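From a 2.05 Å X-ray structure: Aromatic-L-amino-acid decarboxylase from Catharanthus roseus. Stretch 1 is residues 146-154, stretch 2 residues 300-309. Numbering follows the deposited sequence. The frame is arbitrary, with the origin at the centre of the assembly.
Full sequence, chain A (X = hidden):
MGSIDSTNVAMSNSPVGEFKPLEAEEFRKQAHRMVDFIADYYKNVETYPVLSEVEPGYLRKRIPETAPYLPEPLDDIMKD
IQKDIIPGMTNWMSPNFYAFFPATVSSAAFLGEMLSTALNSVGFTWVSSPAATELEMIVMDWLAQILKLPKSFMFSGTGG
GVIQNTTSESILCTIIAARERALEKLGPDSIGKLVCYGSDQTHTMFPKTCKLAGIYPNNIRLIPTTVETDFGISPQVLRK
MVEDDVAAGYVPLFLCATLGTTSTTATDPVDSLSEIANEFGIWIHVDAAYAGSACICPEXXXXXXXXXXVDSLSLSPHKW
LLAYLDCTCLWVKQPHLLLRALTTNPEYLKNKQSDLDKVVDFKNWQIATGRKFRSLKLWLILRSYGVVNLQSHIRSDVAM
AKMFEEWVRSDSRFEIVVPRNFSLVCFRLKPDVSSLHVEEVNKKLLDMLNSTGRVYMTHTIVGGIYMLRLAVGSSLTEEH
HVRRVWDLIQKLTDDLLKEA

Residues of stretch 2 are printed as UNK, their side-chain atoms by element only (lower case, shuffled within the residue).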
# COMPACT_ATOMS: atom_id res chain seq x y z
N ILE A 146 0.46 24.85 2.66
CA ILE A 146 1.79 25.14 2.15
C ILE A 146 1.73 25.21 0.63
O ILE A 146 2.30 26.11 0.01
CB ILE A 146 2.82 24.10 2.64
CG1 ILE A 146 3.02 24.20 4.15
CG2 ILE A 146 4.16 24.32 1.98
CD1 ILE A 146 3.48 22.88 4.76
N LEU A 147 1.01 24.28 0.01
CA LEU A 147 0.84 24.33 -1.43
C LEU A 147 -0.06 25.46 -1.87
O LEU A 147 -0.25 25.63 -3.07
CB LEU A 147 0.29 23.00 -1.94
CG LEU A 147 1.20 21.78 -1.70
CD1 LEU A 147 0.47 20.45 -1.96
CD2 LEU A 147 2.49 21.90 -2.50
N LYS A 148 -0.64 26.21 -0.92
CA LYS A 148 -1.55 27.32 -1.22
C LYS A 148 -2.70 26.87 -2.12
O LYS A 148 -3.07 27.56 -3.08
CB LYS A 148 -0.81 28.52 -1.82
CG LYS A 148 0.17 29.21 -0.86
CD LYS A 148 0.89 30.36 -1.54
CE LYS A 148 1.99 30.96 -0.67
NZ LYS A 148 1.49 31.47 0.65
N LEU A 149 -3.27 25.72 -1.79
CA LEU A 149 -4.47 25.24 -2.46
C LEU A 149 -5.70 25.95 -1.90
O LEU A 149 -5.72 26.36 -0.73
CB LEU A 149 -4.62 23.74 -2.26
CG LEU A 149 -3.44 22.84 -2.65
CD1 LEU A 149 -3.80 21.38 -2.40
CD2 LEU A 149 -3.04 23.07 -4.11
N PRO A 150 -6.74 26.11 -2.70
CA PRO A 150 -7.97 26.72 -2.20
C PRO A 150 -8.60 25.89 -1.08
O PRO A 150 -8.29 24.72 -0.89
CB PRO A 150 -8.88 26.79 -3.43
CG PRO A 150 -8.31 25.80 -4.40
CD PRO A 150 -6.82 25.73 -4.12
N LYS A 151 -9.45 26.55 -0.29
CA LYS A 151 -10.15 25.87 0.80
C LYS A 151 -11.02 24.72 0.30
O LYS A 151 -11.46 23.89 1.11
CB LYS A 151 -10.98 26.88 1.59
CG LYS A 151 -10.24 27.55 2.76
CD LYS A 151 -10.12 26.57 3.94
CE LYS A 151 -9.54 27.24 5.19
NZ LYS A 151 -8.11 27.67 5.03
N SER A 152 -11.31 24.66 -0.99
CA SER A 152 -12.13 23.59 -1.52
C SER A 152 -11.41 22.24 -1.54
O SER A 152 -12.04 21.23 -1.89
CB SER A 152 -12.60 23.97 -2.93
OG SER A 152 -11.50 24.30 -3.76
N PHE A 153 -10.13 22.20 -1.17
CA PHE A 153 -9.39 20.95 -1.05
C PHE A 153 -9.09 20.59 0.40
O PHE A 153 -8.28 19.69 0.65
CB PHE A 153 -8.07 21.04 -1.83
CG PHE A 153 -8.26 21.12 -3.33
CD1 PHE A 153 -8.41 19.95 -4.08
CD2 PHE A 153 -8.28 22.35 -3.97
CE1 PHE A 153 -8.58 19.99 -5.46
CE2 PHE A 153 -8.45 22.42 -5.35
CZ PHE A 153 -8.60 21.22 -6.10
N MET A 154 -9.67 21.30 1.37
CA MET A 154 -9.30 21.13 2.77
C MET A 154 -10.47 20.62 3.58
O MET A 154 -11.63 20.99 3.35
CB MET A 154 -8.81 22.46 3.39
CG MET A 154 -7.66 23.06 2.66
SD MET A 154 -7.10 24.60 3.39
CE MET A 154 -5.85 25.03 2.18
N UNK A 300 7.92 28.21 -7.82
CA UNK A 300 7.31 27.13 -8.57
C UNK A 300 5.80 27.11 -8.46
O UNK A 300 5.15 26.37 -9.21
c UNK A 300 10.92 24.92 -10.08
c UNK A 300 10.27 25.69 -7.53
c UNK A 300 11.58 25.46 -7.86
c UNK A 300 7.85 25.78 -8.10
c UNK A 300 11.90 25.08 -9.14
c UNK A 300 9.61 25.16 -9.75
c UNK A 300 9.27 25.56 -8.47
N UNK A 301 5.21 27.91 -7.58
CA UNK A 301 3.78 27.74 -7.36
C UNK A 301 2.97 28.09 -8.60
O UNK A 301 1.81 27.67 -8.69
n UNK A 301 -2.33 27.65 -5.56
c UNK A 301 -1.08 27.66 -6.02
c UNK A 301 3.34 28.56 -6.14
n UNK A 301 -0.10 27.10 -5.31
c UNK A 301 1.29 27.08 -5.76
c UNK A 301 1.84 28.50 -5.85
n UNK A 301 -0.81 28.25 -7.18
N UNK A 302 3.56 28.82 -9.56
CA UNK A 302 2.84 29.14 -10.79
C UNK A 302 2.40 27.88 -11.52
O UNK A 302 1.40 27.91 -12.25
c UNK A 302 3.70 30.01 -11.71
n UNK A 302 6.86 28.40 -12.68
c UNK A 302 4.90 29.31 -12.26
n UNK A 302 4.87 28.59 -13.44
c UNK A 302 6.16 29.17 -11.78
c UNK A 302 6.06 28.07 -13.67
N UNK A 303 3.11 26.77 -11.33
CA UNK A 303 2.71 25.55 -12.02
C UNK A 303 1.33 25.07 -11.59
O UNK A 303 0.73 24.25 -12.29
c UNK A 303 4.92 24.56 -12.75
c UNK A 303 5.83 24.60 -14.98
c UNK A 303 6.22 24.68 -12.25
c UNK A 303 7.11 24.71 -14.46
c UNK A 303 7.30 24.74 -13.09
o UNK A 303 8.19 24.78 -15.31
c UNK A 303 3.74 24.46 -11.81
c UNK A 303 4.75 24.52 -14.11
N UNK A 304 0.83 25.51 -10.43
CA UNK A 304 -0.51 25.14 -10.00
C UNK A 304 -1.54 26.23 -10.27
O UNK A 304 -2.66 26.14 -9.75
c UNK A 304 -0.52 24.79 -8.51
c UNK A 304 0.17 23.31 -6.63
c UNK A 304 0.22 23.52 -8.12
c UNK A 304 -0.34 22.32 -8.86
N UNK A 305 -1.20 27.27 -11.03
CA UNK A 305 -2.21 28.27 -11.35
C UNK A 305 -3.38 27.58 -12.04
O UNK A 305 -3.18 26.83 -13.00
c UNK A 305 -1.63 29.38 -12.24
c UNK A 305 -0.75 30.37 -11.47
o UNK A 305 -0.10 31.21 -12.13
o UNK A 305 -0.71 30.32 -10.21
N UNK A 306 -4.60 27.88 -11.59
CA UNK A 306 -5.79 27.20 -12.04
C UNK A 306 -6.21 25.99 -11.22
O UNK A 306 -7.25 25.39 -11.52
N UNK A 307 -5.46 25.62 -10.18
CA UNK A 307 -5.80 24.43 -9.41
C UNK A 307 -7.21 24.50 -8.85
O UNK A 307 -7.79 23.46 -8.51
c UNK A 307 -4.66 21.65 -8.53
c UNK A 307 -4.84 25.35 -7.27
c UNK A 307 -4.76 24.21 -8.29
c UNK A 307 -4.96 22.84 -7.63
N UNK A 308 -7.78 25.70 -8.73
CA UNK A 308 -9.15 25.80 -8.22
C UNK A 308 -10.17 25.19 -9.17
O UNK A 308 -11.25 24.81 -8.72
c UNK A 308 -8.01 28.83 -9.22
o UNK A 308 -7.86 29.81 -9.99
c UNK A 308 -9.49 27.26 -7.92
c UNK A 308 -9.40 28.21 -9.10
o UNK A 308 -7.08 28.36 -8.53
N UNK A 309 -9.86 25.07 -10.45
CA UNK A 309 -10.77 24.43 -11.39
C UNK A 309 -10.59 22.92 -11.46
O UNK A 309 -11.38 22.24 -12.13
c UNK A 309 -8.73 27.99 -14.66
n UNK A 309 -9.51 26.93 -14.85
c UNK A 309 -10.59 25.00 -12.80
c UNK A 309 -10.90 26.85 -14.43
n UNK A 309 -9.21 29.07 -14.05
n UNK A 309 -7.47 27.99 -15.08
c UNK A 309 -11.03 26.43 -12.97

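Position 300 carries seven side-chain carbons, one followed by a six-membered ring with no heteroatom. That is phenylalanine, and Phe300 stays out of reach.

At position 301 the side chain has three carbons, a nitrogen, and then a carbon bearing two more nitrogens. This guanidinium lies against the backbone of 147 and 148, and the residue is arginine. Arg301 NE donates to Leu147 O at 2.7 Å with an N-H...acceptor angle of 161°; Arg301 NH2 donates to Lys148 O at 2.6 Å and 143°. Both acceptors sit at the edge of the guanidinium, near its plane, where its N-H bonds point.

Position 302 shows one carbon leading to a five-membered ring of three carbons and two nitrogens, hence histidine; His302 is exposed and makes no contact. Position 303 has one carbon, then a six-carbon ring bearing an oxygen: tyrosine. Tyr303 is likewise out of reach.

Position 304 has four carbons, forked at the second, and its CA-to-CB bond points toward stretch 1, where one terminal carbon approaches the side chain of Leu149. The fork identifies leucine, and Leu304 CD1 lies 4.1 Å from Leu149 CD2, an apolar contact.

Two carbons, the second carrying two oxygens, define position 305 as aspartate. Asp305 does not reach stretch 1, but its OD1 forms a long salt bridge of 3.7 Å with Arg301 NH1, on the same guanidinium that binds the carbonyls.

Position 306 has no side-chain atoms and is glycine. Its phi/psi of 92/-2 would jam a CB against the preceding carbonyl oxygen, so the backbone itself calls for Gly306, within the type II turn from Leu304 to position 307.

Position 307 has four carbons, forked at the first, with one arm two carbons long. Its CA-to-CB bond points toward stretch 1, and its carbons lie against Leu149, Pro150 and Phe153. This is isoleucine. Ile307 packs CG2 against Pro150 CD at 3.7 Å, while its CG1 lies 4.0 Å from Leu149 CD2 and 4.2 Å from Phe153 CE2. Its carbonyl O is 3.4 Å from Phe153 CZ, at the ring edge.

Position 308 has three carbons, the third carrying two oxygens, and its CA and CB lie near Pro150 CG; it is glutamate. Glu308 CB is 4.0 Å from Pro150 CG, and Glu308 CA is 3.9 Å from that same CG, so the proline ring rests near the backbone.

Position 309 has three carbons, a nitrogen and a carbon with two further nitrogens: arginine again. The CA-to-CB bond of Arg309 points away from stretch 1, and its NE and NH2 are hydrogen-bonded elsewhere in the structure.

The contact buries 357 Å², both sides summed, and combines two kinds of interaction. Lys148, at phi/psi 54/45, ends a helix in a Schellman motif, and Arg301 binds the carbonyls of Leu147 and Lys148 at that terminus. Farther along, Leu149, Pro150 and Phe153 pack around Ile307, with Leu304 extending the apolar patch. The polar anchor thus adjoins a hydrophobic one.

Stretch 2 300-309: FRHYLDGIER
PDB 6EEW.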